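Local coordinates for uncharacterized protein (Pyrococcus horikoshii, PDB 2CYJ), which is of unknown function but belongs to the DUF498/DUF598 family, related to Mth938, at residues M1-V11 with T94-W105. Residues are numbered along the deposited sequence; the frame is centred on the assembly and turned at random.
Sequences MKIEEVRFGLV and TKEALKLLEELW
CG of Met1 stands anti to its N (chi1 -164°), as CG of Trp105 does to its own, and further bends at chi2 and chi3 of the methionine bring its thioether over the indole. Met1 CB lies above the five-membered ring, 3.7 Å from its centroid and toward the rim, a CH-pi contact. The sulfur sits farther out, 4.9 Å from the centroid of the six-membered ring but only 11° off its normal, a long Met-aromatic contact. The methyl CE lies against both the indole, 3.8 Å from Trp105 CE3, and Leu101 CG, and Ile24 of strand 22-24 touches all three side chains. A serine in place of Trp105 would probably strip Met1 of the flat surface under its CB and sulfur, leaving the N-terminal residue freer to move.

Farther along, Leu98 splits its two methyls among strand residues: CD1 meets Val6 CG2 at 3.7 Å and also touches Val11, whereas CD2 faces Ile3 CD1. Strand 3-7, an outer strand of the three-stranded antiparallel sheet, runs nearly antiparallel to helix 94-104, while the helix also packs Leu98 and Leu101 on strand 110-115 of the larger sheet.

Polar links border this apolar strip. Lys95, bent at chi3, brings NZ to Val6 O at 3.0 Å, the donor tilted 31° from the carbonyl plane. Near Ile3, one water joins its N to Glu102 OE2 and a second joins its O to the same oxygen, while Glu102 OE1 receives Lys99 NZ at 2.9 Å through its syn lone pair. The chemistry thus implies a hydrophobic seam between helix and small sheet, edged by one direct bond and a water-bridged carboxylate whose charge the Lys99 salt bridge probably offsets.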
loop_
_atom_site.group_PDB
_atom_site.type_symbol
_atom_site.label_atom_id
_atom_site.label_comp_id
_atom_site.label_asym_id
_atom_site.label_seq_id
_atom_site.Cartn_x
_atom_site.Cartn_y
_atom_site.Cartn_z
ATOM N N MET A 1 10.095 11.475 -1.915
ATOM C CA MET A 1 9.648 10.251 -1.191
ATOM C C MET A 1 10.902 9.506 -0.732
ATOM O O MET A 1 11.622 8.936 -1.551
ATOM C CB MET A 1 8.814 9.377 -2.143
ATOM C CG MET A 1 7.959 8.285 -1.489
ATOM S SD MET A 1 8.841 6.969 -0.611
ATOM C CE MET A 1 9.548 6.095 -1.976
ATOM N N LYS A 2 11.169 9.548 0.573
ATOM C CA LYS A 2 12.326 8.873 1.143
ATOM C C LYS A 2 11.896 8.043 2.346
ATOM O O LYS A 2 11.054 8.460 3.136
ATOM C CB LYS A 2 13.409 9.890 1.516
ATOM C CG LYS A 2 14.031 10.537 0.279
ATOM C CD LYS A 2 15.379 11.166 0.554
ATOM C CE LYS A 2 15.940 11.784 -0.721
ATOM N NZ LYS A 2 17.306 12.339 -0.520
ATOM N N ILE A 3 12.457 6.844 2.449
ATOM C CA ILE A 3 12.126 5.910 3.517
ATOM C C ILE A 3 13.334 5.793 4.430
ATOM O O ILE A 3 14.411 5.393 3.997
ATOM C CB ILE A 3 11.746 4.543 2.911
ATOM C CG1 ILE A 3 10.525 4.730 2.005
ATOM C CG2 ILE A 3 11.448 3.540 4.008
ATOM C CD1 ILE A 3 10.398 3.699 0.902
ATOM N N GLU A 4 13.154 6.156 5.696
ATOM C CA GLU A 4 14.260 6.140 6.649
ATOM C C GLU A 4 14.329 4.949 7.599
ATOM O O GLU A 4 15.422 4.514 7.963
ATOM C CB GLU A 4 14.255 7.417 7.496
ATOM C CG GLU A 4 14.567 8.731 6.764
ATOM C CD GLU A 4 13.339 9.388 6.139
ATOM O OE1 GLU A 4 12.220 9.214 6.673
ATOM O OE2 GLU A 4 13.501 10.099 5.121
ATOM N N GLU A 5 13.175 4.445 8.025
ATOM C CA GLU A 5 13.125 3.321 8.960
ATOM C C GLU A 5 11.889 2.475 8.691
ATOM O O GLU A 5 10.840 3.002 8.369
ATOM C CB GLU A 5 12.999 3.807 10.416
ATOM C CG GLU A 5 14.263 4.327 11.070
ATOM C CD GLU A 5 15.411 3.336 10.976
ATOM O OE1 GLU A 5 15.212 2.152 11.295
ATOM O OE2 GLU A 5 16.519 3.767 10.590
ATOM N N VAL A 6 12.043 1.155 8.850
ATOM C CA VAL A 6 10.931 0.240 8.652
ATOM C C VAL A 6 11.018 -0.845 9.714
ATOM O O VAL A 6 12.019 -1.548 9.810
ATOM C CB VAL A 6 10.970 -0.410 7.248
ATOM C CG1 VAL A 6 9.794 -1.353 7.070
ATOM C CG2 VAL A 6 10.911 0.682 6.182
ATOM N N ARG A 7 9.978 -0.957 10.530
ATOM C CA ARG A 7 9.939 -1.989 11.551
ATOM C C ARG A 7 8.483 -2.347 11.776
ATOM O O ARG A 7 7.585 -1.651 11.303
ATOM C CB ARG A 7 10.585 -1.500 12.852
ATOM C CG ARG A 7 9.725 -0.585 13.695
ATOM C CD ARG A 7 10.532 -0.018 14.857
ATOM N NE ARG A 7 11.541 0.926 14.387
ATOM C CZ ARG A 7 12.856 0.769 14.531
ATOM N NH1 ARG A 7 13.349 -0.306 15.138
ATOM N NH2 ARG A 7 13.681 1.691 14.052
ATOM N N PHE A 8 8.244 -3.448 12.472
ATOM C CA PHE A 8 6.884 -3.864 12.747
ATOM C C PHE A 8 6.133 -2.747 13.469
ATOM O O PHE A 8 6.579 -2.264 14.512
ATOM C CB PHE A 8 6.905 -5.144 13.594
ATOM C CG PHE A 8 5.547 -5.731 13.841
ATOM C CD1 PHE A 8 4.797 -5.356 14.952
ATOM C CD2 PHE A 8 5.010 -6.653 12.951
ATOM C CE1 PHE A 8 3.527 -5.894 15.168
ATOM C CE2 PHE A 8 3.741 -7.197 13.158
ATOM C CZ PHE A 8 3.000 -6.817 14.269
ATOM N N GLY A 9 5.005 -2.336 12.888
ATOM C CA GLY A 9 4.167 -1.299 13.465
ATOM C C GLY A 9 4.613 0.144 13.319
ATOM O O GLY A 9 3.914 1.047 13.782
ATOM N N LEU A 10 5.738 0.385 12.653
ATOM C CA LEU A 10 6.227 1.751 12.552
ATOM C C LEU A 10 7.161 1.995 11.381
ATOM O O LEU A 10 8.200 1.340 11.260
ATOM C CB LEU A 10 6.968 2.110 13.849
ATOM C CG LEU A 10 7.379 3.571 14.057
ATOM C CD1 LEU A 10 6.145 4.409 14.398
ATOM C CD2 LEU A 10 8.403 3.664 15.178
ATOM N N VAL A 11 6.793 2.932 10.516
ATOM C CA VAL A 11 7.663 3.280 9.401
ATOM C C VAL A 11 7.932 4.782 9.426
ATOM O O VAL A 11 7.053 5.568 9.787
ATOM C CB VAL A 11 7.060 2.880 8.030
ATOM C CG1 VAL A 11 6.866 1.364 7.984
ATOM C CG2 VAL A 11 5.757 3.622 7.778
ATOM N N THR A 94 6.016 -6.268 3.721
ATOM C CA THR A 94 6.344 -4.869 3.827
ATOM C C THR A 94 7.763 -4.365 3.759
ATOM O O THR A 94 8.007 -3.374 3.070
ATOM C CB THR A 94 5.610 -4.291 5.032
ATOM O OG1 THR A 94 4.210 -4.378 4.759
ATOM C CG2 THR A 94 5.974 -2.823 5.275
ATOM N N LYS A 95 8.716 -5.010 4.422
ATOM C CA LYS A 95 10.057 -4.455 4.334
ATOM C C LYS A 95 10.615 -4.598 2.923
ATOM O O LYS A 95 11.223 -3.662 2.399
ATOM C CB LYS A 95 10.997 -5.069 5.372
ATOM C CG LYS A 95 12.312 -4.284 5.455
ATOM C CD LYS A 95 13.126 -4.593 6.694
ATOM C CE LYS A 95 12.479 -4.058 7.955
ATOM N NZ LYS A 95 13.497 -4.025 9.055
ATOM N N GLU A 96 10.394 -5.750 2.296
ATOM C CA GLU A 96 10.861 -5.941 0.927
ATOM C C GLU A 96 10.100 -4.978 0.015
ATOM O O GLU A 96 10.684 -4.347 -0.867
ATOM C CB GLU A 96 10.614 -7.378 0.461
ATOM C CG GLU A 96 10.906 -7.555 -1.032
ATOM C CD GLU A 96 10.553 -8.923 -1.583
ATOM O OE1 GLU A 96 9.850 -9.699 -0.907
ATOM O OE2 GLU A 96 10.971 -9.212 -2.719
ATOM N N ALA A 97 8.794 -4.852 0.229
ATOM C CA ALA A 97 7.993 -3.965 -0.605
ATOM C C ALA A 97 8.486 -2.519 -0.560
ATOM O O ALA A 97 8.552 -1.861 -1.593
ATOM C CB ALA A 97 6.515 -4.040 -0.200
ATOM N N LEU A 98 8.827 -2.021 0.627
ATOM C CA LEU A 98 9.308 -0.646 0.734
ATOM C C LEU A 98 10.705 -0.492 0.149
ATOM O O LEU A 98 11.053 0.572 -0.364
ATOM C CB LEU A 98 9.265 -0.167 2.192
ATOM C CG LEU A 98 7.838 0.150 2.669
ATOM C CD1 LEU A 98 7.828 0.355 4.167
ATOM C CD2 LEU A 98 7.322 1.400 1.966
ATOM N N LYS A 99 11.512 -1.547 0.232
ATOM C CA LYS A 99 12.842 -1.473 -0.347
ATOM C C LYS A 99 12.674 -1.409 -1.874
ATOM O O LYS A 99 13.384 -0.658 -2.551
ATOM C CB LYS A 99 13.676 -2.686 0.072
ATOM C CG LYS A 99 15.181 -2.509 -0.162
ATOM C CD LYS A 99 15.733 -1.315 0.625
ATOM C CE LYS A 99 17.234 -1.146 0.434
ATOM N NZ LYS A 99 17.685 0.144 1.041
ATOM N N LEU A 100 11.721 -2.169 -2.412
ATOM C CA LEU A 100 11.466 -2.157 -3.851
ATOM C C LEU A 100 10.858 -0.811 -4.265
ATOM O O LEU A 100 11.152 -0.302 -5.345
ATOM C CB LEU A 100 10.518 -3.296 -4.244
ATOM C CG LEU A 100 10.188 -3.420 -5.733
ATOM C CD1 LEU A 100 11.448 -3.756 -6.534
ATOM C CD2 LEU A 100 9.154 -4.524 -5.910
ATOM N N LEU A 101 10.009 -0.232 -3.415
ATOM C CA LEU A 101 9.416 1.068 -3.727
ATOM C C LEU A 101 10.535 2.102 -3.892
ATOM O O LEU A 101 10.527 2.921 -4.811
ATOM C CB LEU A 101 8.471 1.509 -2.607
ATOM C CG LEU A 101 7.727 2.824 -2.867
ATOM C CD1 LEU A 101 6.798 2.673 -4.070
ATOM C CD2 LEU A 101 6.932 3.213 -1.621
ATOM N N GLU A 102 11.496 2.066 -2.979
ATOM C CA GLU A 102 12.634 2.965 -3.039
ATOM C C GLU A 102 13.407 2.758 -4.345
ATOM O O GLU A 102 13.816 3.724 -4.995
ATOM C CB GLU A 102 13.543 2.687 -1.846
ATOM C CG GLU A 102 14.841 3.460 -1.829
ATOM C CD GLU A 102 15.697 3.057 -0.651
ATOM O OE1 GLU A 102 16.365 2.002 -0.733
ATOM O OE2 GLU A 102 15.683 3.783 0.369
ATOM N N GLU A 103 13.595 1.494 -4.723
ATOM C CA GLU A 103 14.328 1.151 -5.934
ATOM C C GLU A 103 13.630 1.642 -7.211
ATOM O O GLU A 103 14.275 2.152 -8.123
ATOM C CB GLU A 103 14.518 -0.366 -5.987
ATOM C CG GLU A 103 15.359 -0.861 -7.143
ATOM C CD GLU A 103 15.349 -2.369 -7.254
ATOM O OE1 GLU A 103 15.411 -3.056 -6.212
ATOM O OE2 GLU A 103 15.287 -2.871 -8.390
ATOM N N LEU A 104 12.307 1.504 -7.260
ATOM C CA LEU A 104 11.536 1.893 -8.441
ATOM C C LEU A 104 11.093 3.351 -8.503
ATOM O O LEU A 104 10.740 3.856 -9.571
ATOM C CB LEU A 104 10.294 1.004 -8.550
ATOM C CG LEU A 104 10.497 -0.514 -8.569
ATOM C CD1 LEU A 104 9.133 -1.206 -8.548
ATOM C CD2 LEU A 104 11.279 -0.922 -9.806
ATOM N N TRP A 105 11.110 4.036 -7.371
ATOM C CA TRP A 105 10.640 5.407 -7.350
ATOM C C TRP A 105 11.362 6.334 -8.314
ATOM O O TRP A 105 12.588 6.302 -8.440
ATOM C CB TRP A 105 10.722 5.968 -5.929
ATOM C CG TRP A 105 9.868 7.183 -5.730
ATOM C CD1 TRP A 105 10.254 8.493 -5.848
ATOM C CD2 TRP A 105 8.472 7.203 -5.411
ATOM N NE1 TRP A 105 9.181 9.325 -5.622
ATOM C CE2 TRP A 105 8.073 8.560 -5.357
ATOM C CE3 TRP A 105 7.512 6.204 -5.174
ATOM C CZ2 TRP A 105 6.757 8.946 -5.061
ATOM C CZ3 TRP A 105 6.210 6.585 -4.881
ATOM C CH2 TRP A 105 5.842 7.948 -4.832
HETATM O O HOH W 1 14.478 6.140 0.364
HETATM O O HOH W 2 14.901 2.518 2.706
#